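Local coordinates for protein beta-fructofuranosidase (Arthrobacter, PDB 3WPU) that belongs to the levansucrase/invertase family of carbohydrate-active enzymes, whose members are built as five-bladed beta-propellers around a central pocket, at residues A[162-167]-A[337-342]; A[308-313]-A[377-382]; A[325-330]-A[349-354]. One frame throughout, in Å; residues are numbered along the deposited sequence. Where two conformers were deposited one is given.

Contact 1: A[162-167]-A[337-342]; sequences QWSGSA and TERPQI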
ATOM      1  N   GLN A 162     -10.380   3.743 -11.684  1.00 10.48           N
ATOM      2  CA  GLN A 162      -9.211   4.276 -11.020  1.00 10.63           C
ATOM      3  C   GLN A 162      -8.859   3.312  -9.904  1.00 10.51           C
ATOM      4  O   GLN A 162      -9.699   2.955  -9.072  1.00 11.02           O
ATOM      5  CB  GLN A 162      -9.432   5.678 -10.476  1.00 11.04           C
ATOM      6  CG  GLN A 162      -9.825   6.694 -11.531  1.00 11.34           C
ATOM      7  CD  GLN A 162     -11.210   7.264 -11.321  1.00 11.44           C
ATOM      8  OE1 GLN A 162     -11.629   7.465 -10.197  1.00 11.01           O
ATOM      9  NE2 GLN A 162     -11.899   7.585 -12.411  1.00 12.78           N
ATOM     10  N   TRP A 163      -7.630   2.823  -9.962  1.00 10.06           N
ATOM     11  CA  TRP A 163      -7.072   1.930  -8.951  1.00 10.31           C
ATOM     12  C   TRP A 163      -5.967   2.671  -8.150  1.00 10.34           C
ATOM     13  O   TRP A 163      -5.732   3.857  -8.404  1.00 10.53           O
ATOM     14  CB  TRP A 163      -6.615   0.643  -9.646  1.00 10.21           C
ATOM     15  CG  TRP A 163      -7.728  -0.348  -9.976  1.00 10.00           C
ATOM     16  CD1 TRP A 163      -9.069  -0.208  -9.757  1.00 10.17           C
ATOM     17  CD2 TRP A 163      -7.545  -1.613 -10.597  1.00  9.98           C
ATOM     18  NE1 TRP A 163      -9.737  -1.345 -10.188  1.00 10.09           N
ATOM     19  CE2 TRP A 163      -8.821  -2.224 -10.707  1.00  9.97           C
ATOM     20  CE3 TRP A 163      -6.427  -2.317 -11.032  1.00 10.39           C
ATOM     21  CZ2 TRP A 163      -8.991  -3.498 -11.278  1.00 10.39           C
ATOM     22  CZ3 TRP A 163      -6.597  -3.602 -11.590  1.00 10.64           C
ATOM     23  CH2 TRP A 163      -7.874  -4.172 -11.698  1.00 10.72           C
ATOM     24  N   SER A 164      -5.278   1.974  -7.230  1.00 10.22           N
ATOM     25  CA  SER A 164      -4.493   2.574  -6.147  0.50 10.31           C
ATOM     26  C   SER A 164      -3.268   3.317  -6.641  1.00  9.86           C
ATOM     27  O   SER A 164      -2.762   3.055  -7.709  1.00 10.09           O
ATOM     28  CB  SER A 164      -4.015   1.503  -5.141  0.50 10.79           C
ATOM     29  OG  SER A 164      -3.592   2.093  -3.918  0.50 11.29           O
ATOM     30  N   GLY A 165      -2.815   4.227  -5.809  1.00  9.42           N
ATOM     31  CA  GLY A 165      -1.553   4.915  -6.029  1.00  9.87           C
ATOM     32  C   GLY A 165      -1.133   5.610  -4.755  1.00 10.37           C
ATOM     33  O   GLY A 165      -1.026   4.980  -3.689  1.00 10.47           O
ATOM     34  N   SER A 166      -0.842   6.906  -4.873  1.00 10.19           N
ATOM     35  CA  SER A 166      -0.299   7.731  -3.800  1.00 10.43           C
ATOM     36  C   SER A 166      -0.549   9.199  -4.171  1.00 10.50           C
ATOM     37  O   SER A 166      -0.989   9.496  -5.296  1.00 10.43           O
ATOM     38  CB  SER A 166       1.205   7.484  -3.632  1.00 10.69           C
ATOM     39  OG  SER A 166       1.844   7.573  -4.889  1.00 10.64           O
ATOM     40  N   ALA A 167      -0.254  10.131  -3.261  1.00 10.64           N
ATOM     41  CA  ALA A 167      -0.560  11.544  -3.503  1.00 10.75           C
ATOM     42  C   ALA A 167       0.468  12.429  -2.824  1.00 11.50           C
ATOM     43  O   ALA A 167       0.672  12.325  -1.620  1.00 11.28           O
ATOM     44  CB  ALA A 167      -1.956  11.885  -3.014  1.00 10.69           C
ATOM     45  N   THR A 337       2.850  -9.322  -5.608  1.00 11.70           N
ATOM     46  CA  THR A 337       3.464  -8.523  -4.582  1.00 11.72           C
ATOM     47  C   THR A 337       2.831  -7.133  -4.746  1.00 12.17           C
ATOM     48  O   THR A 337       3.287  -6.306  -5.536  1.00 11.70           O
ATOM     49  CB  THR A 337       4.990  -8.472  -4.827  1.00 11.85           C
ATOM     50  OG1 THR A 337       5.214  -8.310  -6.230  1.00 11.84           O
ATOM     51  CG2 THR A 337       5.646  -9.792  -4.417  1.00 12.40           C
ATOM     52  N   GLU A 338       1.731  -6.898  -4.038  1.00 11.73           N
ATOM     53  CA  GLU A 338       0.916  -5.719  -4.256  1.00 11.63           C
ATOM     54  C   GLU A 338       1.350  -4.514  -3.424  1.00 11.57           C
ATOM     55  O   GLU A 338       2.020  -4.672  -2.397  1.00 11.11           O
ATOM     56  CB  GLU A 338      -0.547  -6.047  -3.923  1.00 12.65           C
ATOM     57  CG  GLU A 338      -1.049  -7.226  -4.703  1.00 13.83           C
ATOM     58  CD  GLU A 338      -2.528  -7.446  -4.504  1.00 16.12           C
ATOM     59  OE1 GLU A 338      -3.323  -6.657  -5.055  1.00 18.21           O
ATOM     60  OE2 GLU A 338      -2.872  -8.463  -3.876  1.00 19.02           O
ATOM     61  N   ARG A 339       0.910  -3.330  -3.840  1.00 11.39           N
ATOM     62  CA  ARG A 339       1.092  -2.119  -3.080  1.00 11.65           C
ATOM     63  C   ARG A 339       2.468  -1.927  -2.427  1.00 10.48           C
ATOM     64  O   ARG A 339       2.605  -1.706  -1.215  1.00 10.47           O
ATOM     65  CB  ARG A 339       0.002  -2.026  -2.023  1.00 12.89           C
ATOM     66  CG  ARG A 339      -0.174  -0.612  -1.663  1.00 14.86           C
ATOM     67  CD  ARG A 339      -1.268  -0.363  -0.673  1.00 16.63           C
ATOM     68  NE  ARG A 339      -1.257   1.070  -0.473  1.00 16.60           N
ATOM     69  CZ  ARG A 339      -2.215   1.750   0.114  1.00 15.69           C
ATOM     70  NH1 ARG A 339      -3.293   1.119   0.632  1.00 14.16           N
ATOM     71  NH2 ARG A 339      -2.065   3.049   0.217  1.00 15.77           N
ATOM     72  N   PRO A 340       3.506  -1.988  -3.252  1.00  9.70           N
ATOM     73  CA  PRO A 340       4.837  -1.825  -2.688  1.00  9.57           C
ATOM     74  C   PRO A 340       5.076  -0.389  -2.205  1.00  9.39           C
ATOM     75  O   PRO A 340       4.589   0.582  -2.794  1.00  9.31           O
ATOM     76  CB  PRO A 340       5.744  -2.163  -3.860  1.00  9.07           C
ATOM     77  CG  PRO A 340       4.953  -1.785  -5.066  1.00  8.96           C
ATOM     78  CD  PRO A 340       3.531  -2.193  -4.706  1.00  9.37           C
ATOM     79  N   GLN A 341       5.822  -0.276  -1.118  1.00  9.42           N
ATOM     80  CA  GLN A 341       6.341   1.021  -0.666  1.00 10.22           C
ATOM     81  C   GLN A 341       7.725   0.818  -0.109  1.00 10.38           C
ATOM     82  O   GLN A 341       8.073  -0.257   0.334  1.00  9.80           O
ATOM     83  CB  GLN A 341       5.460   1.656   0.410  1.00 10.98           C
ATOM     84  CG  GLN A 341       5.283   0.771   1.637  1.00 10.84           C
ATOM     85  CD  GLN A 341       4.345   1.324   2.683  1.00 11.19           C
ATOM     86  OE1 GLN A 341       3.310   0.684   2.986  1.00 10.89           O
ATOM     87  NE2 GLN A 341       4.686   2.476   3.269  1.00 11.23           N
ATOM     88  N   ILE A 342       8.511   1.894  -0.152  1.00 10.47           N
ATOM     89  CA  ILE A 342       9.832   1.940   0.438  1.00 10.98           C
ATOM     90  C   ILE A 342       9.772   2.874   1.645  1.00 10.22           C
ATOM     91  O   ILE A 342       9.301   4.013   1.548  1.00 10.30           O
ATOM     92  CB  ILE A 342      10.874   2.461  -0.557  1.00 11.99           C
ATOM     93  CG1 ILE A 342      10.965   1.534  -1.788  1.00 12.97           C
ATOM     94  CG2 ILE A 342      12.215   2.580   0.131  1.00 12.56           C
ATOM     95  CD1 ILE A 342      11.612   0.220  -1.542  1.00 13.63           C
TER
HETATM   96  O   HOH W   1       0.212   4.717  -1.212  1.00 11.42           O
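Arg339 reaches across to Ser164 and Gly165 with its guanidinium alone, and a water completes the link. The two backbones stay well apart, 7.9 Å between the CA atoms of Ser164 and Arg339, and just 66 Å² is buried between the segments. Followed outward from the main chain, Arg339 first lays its CB against CG1 of Ile354. CG and CD then carry the chain away from that isoleucine in an almost fully extended run, CG anti to the backbone N (chi1 -156°) and the following torsions close to 180°, which carries the head group away from the main chain, across to Ser164 and Gly165. At the head, CZ comes 4.3 Å from Ser164 OG. The serine oxygen stands over the centre of the guanidinium, 4.2 Å above its plane, where no N-H points at it, so the approach is packing and not a hydrogen bond. Ser164 was modelled in two conformers, which makes this detail the less certain one. NH2 is the working tip. It lies 4.5 Å from Gly165 O, too far for a direct bond, and a water bridges them: NH2 donates to the water over 3.2 Å, at the edge and in the plane of the guanidinium, while the water donates to Gly165 O over 2.8 Å. NH2 also gives a hydrogen bond to Thr77 O, so this nitrogen serves both a carbonyl and the bridging water. All three touching residues are buried, and the centre of the contact lies about 5 Å from the centre of the chain. Strand 159-169 pairs with strand 72-81, whose Trp78 touches both Ser164 and Arg339, while the chain turns a corner at Arg339 and enters strand 340-345; the arginine thus spans two separate sheets, consistent with inner strands of different propeller blades.

Contact 2: A[308-313]-A[377-382]; sequences VGLAKA and GIRSDY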
ATOM      1  N   VAL A 308       8.303  -6.446  -8.151  1.00  8.35           N
ATOM      2  CA  VAL A 308       8.187  -5.073  -7.733  1.00  8.26           C
ATOM      3  C   VAL A 308       9.118  -4.285  -8.623  1.00  8.56           C
ATOM      4  O   VAL A 308      10.320  -4.546  -8.672  1.00  9.02           O
ATOM      5  CB  VAL A 308       8.552  -4.831  -6.242  1.00  8.35           C
ATOM      6  CG1 VAL A 308       8.529  -3.353  -5.942  1.00  8.67           C
ATOM      7  CG2 VAL A 308       7.556  -5.575  -5.348  1.00  8.29           C
ATOM      8  N   GLY A 309       8.527  -3.324  -9.318  1.00  8.82           N
ATOM      9  CA  GLY A 309       9.252  -2.451 -10.235  1.00  9.09           C
ATOM     10  C   GLY A 309       9.748  -1.165  -9.630  1.00  9.16           C
ATOM     11  O   GLY A 309       9.328  -0.741  -8.555  1.00  9.25           O
ATOM     12  N   LEU A 310      10.709  -0.555 -10.332  1.00  9.16           N
ATOM     13  CA  LEU A 310      11.280   0.740  -9.977  1.00  9.24           C
ATOM     14  C   LEU A 310      11.267   1.609 -11.245  1.00  9.20           C
ATOM     15  O   LEU A 310      11.470   1.102 -12.370  1.00  9.55           O
ATOM     16  CB  LEU A 310      12.727   0.579  -9.494  1.00  9.43           C
ATOM     17  CG  LEU A 310      13.370   1.831  -8.889  1.00  9.76           C
ATOM     18  CD1 LEU A 310      12.723   2.284  -7.589  1.00 10.01           C
ATOM     19  CD2 LEU A 310      14.871   1.608  -8.694  1.00  9.65           C
ATOM     20  N   ALA A 311      10.985   2.892 -11.059  1.00  9.76           N
ATOM     21  CA  ALA A 311      11.067   3.879 -12.129  1.00 10.29           C
ATOM     22  C   ALA A 311      11.662   5.147 -11.547  1.00 10.63           C
ATOM     23  O   ALA A 311      11.615   5.393 -10.335  1.00  9.73           O
ATOM     24  CB  ALA A 311       9.714   4.160 -12.757  1.00 10.68           C
ATOM     25  N   LYS A 312      12.253   5.941 -12.430  1.00 11.31           N
ATOM     26  CA  LYS A 312      12.869   7.197 -12.065  1.00 12.58           C
ATOM     27  C   LYS A 312      12.295   8.338 -12.910  1.00 11.48           C
ATOM     28  O   LYS A 312      12.137   8.201 -14.129  1.00 11.66           O
ATOM     29  CB  LYS A 312      14.372   7.093 -12.280  1.00 13.83           C
ATOM     30  CG  LYS A 312      15.131   8.353 -11.928  1.00 16.27           C
ATOM     31  CD  LYS A 312      16.605   8.155 -12.246  1.00 18.70           C
ATOM     32  CE  LYS A 312      17.369   9.411 -11.894  1.00 21.64           C
ATOM     33  NZ  LYS A 312      18.845   9.215 -11.942  1.00 24.38           N
ATOM     34  N   ALA A 313      11.991   9.455 -12.247  1.00 12.40           N
ATOM     35  CA  ALA A 313      11.431  10.643 -12.927  1.00 12.86           C
ATOM     36  C   ALA A 313      12.534  11.316 -13.750  1.00 14.11           C
ATOM     37  O   ALA A 313      13.715  11.378 -13.326  1.00 14.29           O
ATOM     38  CB  ALA A 313      10.852  11.618 -11.924  1.00 13.23           C
ATOM     39  N   GLY A 377      20.096  -0.364   0.309  1.00 11.71           N
ATOM     40  CA  GLY A 377      19.755   0.547  -0.768  1.00 11.41           C
ATOM     41  C   GLY A 377      18.398   0.189  -1.323  1.00 11.18           C
ATOM     42  O   GLY A 377      17.902  -0.933  -1.074  1.00 10.35           O
ATOM     43  N   ILE A 378      17.791   1.112  -2.072  1.00 10.58           N
ATOM     44  CA  ILE A 378      16.478   0.817  -2.700  1.00 10.66           C
ATOM     45  C   ILE A 378      16.582  -0.357  -3.690  1.00 10.44           C
ATOM     46  O   ILE A 378      15.634  -1.147  -3.837  1.00  9.46           O
ATOM     47  CB  ILE A 378      15.814   2.056  -3.335  1.00 10.55           C
ATOM     48  CG1 ILE A 378      16.673   2.639  -4.490  1.00 10.71           C
ATOM     49  CG2 ILE A 378      15.598   3.090  -2.237  1.00 10.68           C
ATOM     50  CD1 ILE A 378      15.972   3.767  -5.197  1.00 10.85           C
ATOM     51  N   ARG A 379      17.742  -0.487  -4.329  1.00 10.06           N
ATOM     52  CA  ARG A 379      18.136  -1.704  -5.028  1.00 10.28           C
ATOM     53  C   ARG A 379      19.226  -2.379  -4.206  1.00 11.01           C
ATOM     54  O   ARG A 379      20.338  -1.861  -4.064  1.00 11.01           O
ATOM     55  CB  ARG A 379      18.618  -1.415  -6.461  1.00 10.61           C
ATOM     56  CG  ARG A 379      18.941  -2.672  -7.260  1.00 10.36           C
ATOM     57  CD  ARG A 379      19.401  -2.456  -8.691  1.00 10.50           C
ATOM     58  NE  ARG A 379      18.478  -1.600  -9.418  1.00 10.94           N
ATOM     59  CZ  ARG A 379      17.306  -2.007  -9.900  1.00 11.15           C
ATOM     60  NH1 ARG A 379      16.965  -3.274  -9.805  1.00 10.78           N
ATOM     61  NH2 ARG A 379      16.521  -1.136 -10.514  1.00 11.04           N
ATOM     62  N   SER A 380      18.898  -3.519  -3.635  1.00 10.82           N
ATOM     63  CA  SER A 380      19.836  -4.244  -2.811  1.00 11.38           C
ATOM     64  C   SER A 380      19.548  -5.728  -2.851  1.00 11.83           C
ATOM     65  O   SER A 380      18.499  -6.133  -3.341  1.00 11.05           O
ATOM     66  CB  SER A 380      19.791  -3.681  -1.387  1.00 12.62           C
ATOM     67  OG  SER A 380      18.531  -3.914  -0.771  1.00 13.00           O
ATOM     68  N   ASP A 381      20.442  -6.551  -2.306  1.00 11.02           N
ATOM     69  CA  ASP A 381      20.117  -7.957  -2.124  1.00 10.77           C
ATOM     70  C   ASP A 381      19.292  -8.093  -0.862  1.00 10.93           C
ATOM     71  O   ASP A 381      19.777  -8.480   0.209  1.00 10.11           O
ATOM     72  CB  ASP A 381      21.359  -8.853  -2.092  1.00 10.94           C
ATOM     73  CG  ASP A 381      20.998 -10.310  -1.915  1.00 11.03           C
ATOM     74  OD1 ASP A 381      19.797 -10.670  -2.096  1.00 11.30           O
ATOM     75  OD2 ASP A 381      21.874 -11.117  -1.548  1.00 11.27           O
ATOM     76  N   TYR A 382      18.017  -7.740  -1.003  1.00 10.84           N
ATOM     77  CA  TYR A 382      17.101  -7.631   0.118  1.00 10.19           C
ATOM     78  C   TYR A 382      17.026  -8.916   0.951  1.00  9.57           C
ATOM     79  O   TYR A 382      17.003 -10.026   0.406  1.00  9.64           O
ATOM     80  CB  TYR A 382      15.701  -7.309  -0.391  1.00  9.79           C
ATOM     81  CG  TYR A 382      15.436  -5.848  -0.688  1.00  9.31           C
ATOM     82  CD1 TYR A 382      15.429  -5.358  -2.002  1.00  9.24           C
ATOM     83  CD2 TYR A 382      15.180  -4.943   0.351  1.00  9.47           C
ATOM     84  CE1 TYR A 382      15.202  -4.008  -2.271  1.00  9.37           C
ATOM     85  CE2 TYR A 382      14.930  -3.603   0.080  1.00  9.70           C
ATOM     86  CZ  TYR A 382      14.933  -3.142  -1.232  1.00  9.46           C
ATOM     87  OH  TYR A 382      14.675  -1.800  -1.436  1.00 10.36           O
TER
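A charged group packs on a methyl here: Arg379 NH2 lies 3.7 Å from Leu310 CD2, with no hydrogen bond across the contact. In the propeller expected of this family, Leu310 belongs to strand 305-313 of one sheet, and Arg379 to the loop leaving strand 369-375 of another. The methyl approaches the guanidinium at a slant, neither squarely over its face nor at its edge. Arg379 starts out extended and then bends at chi3 (-52°), a turn that swings the head group towards the leucine. Its polar atoms are satisfied elsewhere, by main-chain carbonyls: NH2 bonds to Pro20 O and Pro325 O, NH1 to Phe24 O and Pro326 O, and NE makes a weak bond to Ala19 O. Several carbonyls thus fix the rotation of the buried guanidinium, and their partial negative charges would be expected to stabilise its positive charge. Ile378 supplies the apolar half of the contact. Its CD1 sits 4.3 Å from Leu310 CD2 and an equal 4.3 Å from Leu310 CD1, so it lies across both branches of the leucine; Phe260, on strand 260-266, also touches Ile378. The two segments bury 129 Å² between them, half of it from Leu310. The loop that presents these side chains is braced from within. Asp381 is the centre of an inverse gamma turn, with a weak Tyr382 N to Ser380 O bond of 2.9 Å. Ser380 OG stands 3.4 Å above the centre of the Tyr382 ring and donates to Gly377 O over 3.1 Å, at a C=O...donor angle of 144°. Tyr382 OH, which is also bonded to Ser349 OG, donates to Ile378 O over 2.7 Å, with a C=O...OH angle of 109° and the hydroxyl above the carbonyl plane, not on a lone pair.

Contact 3: A[325-330]-A[349-354]; sequences PPILSA and SYLFTI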
ATOM      1  N   PRO A 325      15.263  -1.568 -13.850  1.00  9.77           N
ATOM      2  CA  PRO A 325      15.004  -3.020 -13.694  1.00 10.00           C
ATOM      3  C   PRO A 325      14.226  -3.332 -12.392  1.00  9.33           C
ATOM      4  O   PRO A 325      14.257  -2.568 -11.437  1.00  8.63           O
ATOM      5  CB  PRO A 325      16.415  -3.625 -13.720  1.00  9.93           C
ATOM      6  CG  PRO A 325      17.219  -2.624 -14.541  1.00 10.02           C
ATOM      7  CD  PRO A 325      16.699  -1.289 -14.098  1.00 10.29           C
ATOM      8  N   PRO A 326      13.476  -4.446 -12.359  1.00 10.12           N
ATOM      9  CA  PRO A 326      12.771  -4.733 -11.118  1.00 10.02           C
ATOM     10  C   PRO A 326      13.685  -4.862  -9.898  1.00 10.16           C
ATOM     11  O   PRO A 326      14.848  -5.323 -10.007  1.00 10.18           O
ATOM     12  CB  PRO A 326      12.079  -6.094 -11.397  1.00 10.17           C
ATOM     13  CG  PRO A 326      12.189  -6.339 -12.855  1.00 10.68           C
ATOM     14  CD  PRO A 326      13.358  -5.524 -13.357  1.00 10.31           C
ATOM     15  N   ILE A 327      13.208  -4.422  -8.753  1.00  9.71           N
ATOM     16  CA  ILE A 327      14.003  -4.556  -7.506  1.00  9.64           C
ATOM     17  C   ILE A 327      13.759  -5.825  -6.715  1.00 10.31           C
ATOM     18  O   ILE A 327      14.622  -6.227  -5.916  1.00 11.30           O
ATOM     19  CB  ILE A 327      13.904  -3.318  -6.573  1.00  9.37           C
ATOM     20  CG1 ILE A 327      12.441  -2.986  -6.226  1.00  9.56           C
ATOM     21  CG2 ILE A 327      14.571  -2.107  -7.215  1.00  9.61           C
ATOM     22  CD1 ILE A 327      12.290  -1.943  -5.134  1.00  9.87           C
ATOM     23  N   LEU A 328      12.593  -6.450  -6.889  1.00 10.16           N
ATOM     24  CA  LEU A 328      12.294  -7.719  -6.233  1.00 10.44           C
ATOM     25  C   LEU A 328      11.457  -8.581  -7.176  1.00  9.98           C
ATOM     26  O   LEU A 328      10.580  -8.061  -7.895  1.00  9.95           O
ATOM     27  CB  LEU A 328      11.527  -7.480  -4.938  1.00 10.95           C
ATOM     28  CG  LEU A 328      11.202  -8.727  -4.108  1.00 11.52           C
ATOM     29  CD1 LEU A 328      12.427  -9.197  -3.337  1.00 11.86           C
ATOM     30  CD2 LEU A 328      10.001  -8.520  -3.191  1.00 12.62           C
ATOM     31  N   SER A 329      11.809  -9.851  -7.268  1.00  9.34           N
ATOM     32  CA  SER A 329      10.993 -10.841  -7.989  1.00  9.79           C
ATOM     33  C   SER A 329      10.633 -11.950  -7.050  1.00  9.31           C
ATOM     34  O   SER A 329      11.413 -12.300  -6.157  1.00  9.07           O
ATOM     35  CB  SER A 329      11.715 -11.426  -9.203  1.00 10.25           C
ATOM     36  OG  SER A 329      12.955 -12.048  -8.851  1.00 10.46           O
ATOM     37  N   ALA A 330       9.436 -12.504  -7.271  1.00  9.37           N
ATOM     38  CA  ALA A 330       8.896 -13.616  -6.531  1.00  9.84           C
ATOM     39  C   ALA A 330       8.514 -14.780  -7.473  1.00 10.25           C
ATOM     40  O   ALA A 330       7.432 -15.398  -7.348  1.00  9.87           O
ATOM     41  CB  ALA A 330       7.686 -13.145  -5.739  1.00  9.93           C
ATOM     42  N   SER A 349      16.806   0.566   3.671  1.00 12.44           N
ATOM     43  CA  SER A 349      15.620   0.594   2.849  1.00 12.15           C
ATOM     44  C   SER A 349      14.765  -0.616   3.214  1.00 11.12           C
ATOM     45  O   SER A 349      15.230  -1.756   3.089  1.00 11.58           O
ATOM     46  CB  SER A 349      16.010   0.497   1.375  1.00 13.05           C
ATOM     47  OG  SER A 349      14.866   0.389   0.551  1.00 13.03           O
ATOM     48  N   TYR A 350      13.539  -0.365   3.663  1.00 10.17           N
ATOM     49  CA  TYR A 350      12.543  -1.415   3.887  1.00 10.00           C
ATOM     50  C   TYR A 350      11.563  -1.384   2.723  1.00 10.06           C
ATOM     51  O   TYR A 350      10.946  -0.348   2.459  1.00 10.23           O
ATOM     52  CB  TYR A 350      11.785  -1.184   5.187  1.00 10.07           C
ATOM     53  CG  TYR A 350      12.597  -1.505   6.414  1.00 10.14           C
ATOM     54  CD1 TYR A 350      12.587  -2.784   6.972  1.00 10.68           C
ATOM     55  CD2 TYR A 350      13.448  -0.553   6.977  1.00 10.42           C
ATOM     56  CE1 TYR A 350      13.360  -3.093   8.086  1.00 10.92           C
ATOM     57  CE2 TYR A 350      14.216  -0.861   8.105  1.00 10.78           C
ATOM     58  CZ  TYR A 350      14.180  -2.121   8.646  1.00 11.16           C
ATOM     59  OH  TYR A 350      14.963  -2.443   9.753  1.00 11.77           O
ATOM     60  N   LEU A 351      11.400  -2.516   2.048  1.00  9.96           N
ATOM     61  CA  LEU A 351      10.420  -2.619   1.001  1.00  9.71           C
ATOM     62  C   LEU A 351       9.298  -3.433   1.634  1.00  9.67           C
ATOM     63  O   LEU A 351       9.551  -4.544   2.089  1.00 10.61           O
ATOM     64  CB  LEU A 351      10.995  -3.347  -0.209  1.00 10.27           C
ATOM     65  CG  LEU A 351      10.006  -3.915  -1.232  1.00 10.47           C
ATOM     66  CD1 LEU A 351       9.102  -2.839  -1.774  1.00 10.62           C
ATOM     67  CD2 LEU A 351      10.702  -4.663  -2.355  1.00 11.15           C
ATOM     68  N   PHE A 352       8.116  -2.845   1.720  1.00  9.39           N
ATOM     69  CA  PHE A 352       6.924  -3.553   2.194  1.00  9.55           C
ATOM     70  C   PHE A 352       5.966  -3.788   1.031  1.00  9.90           C
ATOM     71  O   PHE A 352       5.748  -2.931   0.198  1.00  9.86           O
ATOM     72  CB  PHE A 352       6.220  -2.777   3.294  1.00  9.78           C
ATOM     73  CG  PHE A 352       6.979  -2.696   4.585  1.00  9.94           C
ATOM     74  CD1 PHE A 352       7.157  -3.831   5.378  1.00 10.18           C
ATOM     75  CD2 PHE A 352       7.549  -1.492   4.995  1.00  9.81           C
ATOM     76  CE1 PHE A 352       7.804  -3.759   6.581  1.00 10.31           C
ATOM     77  CE2 PHE A 352       8.216  -1.423   6.203  1.00 10.15           C
ATOM     78  CZ  PHE A 352       8.373  -2.561   6.982  1.00 10.31           C
ATOM     79  N   THR A 353       5.336  -4.960   1.035  1.00 10.55           N
ATOM     80  CA  THR A 353       4.378  -5.299   0.004  0.50 11.19           C
ATOM     81  C   THR A 353       3.307  -6.156   0.676  1.00 11.25           C
ATOM     82  O   THR A 353       3.486  -6.589   1.813  1.00 12.59           O
ATOM     83  CB  THR A 353       5.085  -5.987  -1.190  0.50 11.62           C
ATOM     84  OG1 THR A 353       4.187  -6.129  -2.303  0.50 11.12           O
ATOM     85  CG2 THR A 353       5.664  -7.334  -0.785  0.50 11.64           C
ATOM     86  N   ILE A 354       2.205  -6.309  -0.021  1.00 11.18           N
ATOM     87  CA  ILE A 354       1.037  -7.049   0.473  1.00 11.63           C
ATOM     88  C   ILE A 354       0.782  -8.247  -0.422  1.00 11.17           C
ATOM     89  O   ILE A 354       0.882  -8.119  -1.639  1.00 10.44           O
ATOM     90  CB  ILE A 354      -0.207  -6.129   0.425  1.00 13.62           C
ATOM     91  CG1 ILE A 354       0.139  -4.686   0.888  1.00 15.67           C
ATOM     92  CG2 ILE A 354      -1.328  -6.753   1.227  1.00 14.80           C
ATOM     93  CD1 ILE A 354       0.746  -4.576   2.258  1.00 16.30           C
TER
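With CG anti to the backbone N in both Leu328 (chi1 -177°) and Leu351 (chi1 162°), the two leucines extend towards each other from strands of different sheets and meet at an oblique angle. Leu351 CD2 does the touching. It lies 3.9 Å from Leu328 CB and 4.0 Å from Leu328 CD2, so one methyl fits against the stem and one branch of its partner. The same CD2 lies 4.2 Å from Ile327 CD1, which makes it the meeting point of two successive residues. That both can face it follows from a classic beta bulge: Ile327 and Leu328 together lie opposite Val308 of strand 305-313, and each directs its CB towards 349-354. The chain also turns a corner at Ile327, between the weakly bonded part about 325-326 and the strand that follows. The other methyl of Leu351, CD1, is turned towards Ile342 CD1, while Phe373 of strand 369-375 packs on Leu328. The CA atoms of Leu328 and Leu351 remain 9.0 Å apart, a spacing of packed layers and not of paired strands. No hydrogen bond or charge crosses here; 133 Å² is buried between the segments and every touching atom is carbon, so cohesion here probably comes from dispersion and the exclusion of water.

Overall arrangement
Contacts 2 and 3 are close neighbours, with centres about 7 Å apart: strands 305-313 and 321-331 pair in one sheet, where Val308 N lies 2.8 Å from Leu328 O, a probable hydrogen bond. Contact 1 lies farther in, its centre about 12 Å from that of contact 3 and about 15 Å from that of contact 2. Its segment 337-342 is the connector, since strand 340-345 pairs with strand 348-355 of contact 3 and Ile342 CD1 packs 3.7 Å from Tyr382 OH of contact 2. A glycerol, probably from the crystallisation liquor, lies about 3 Å from the side chain of Ser164 at the nearest atoms; it may mark the family's central pocket.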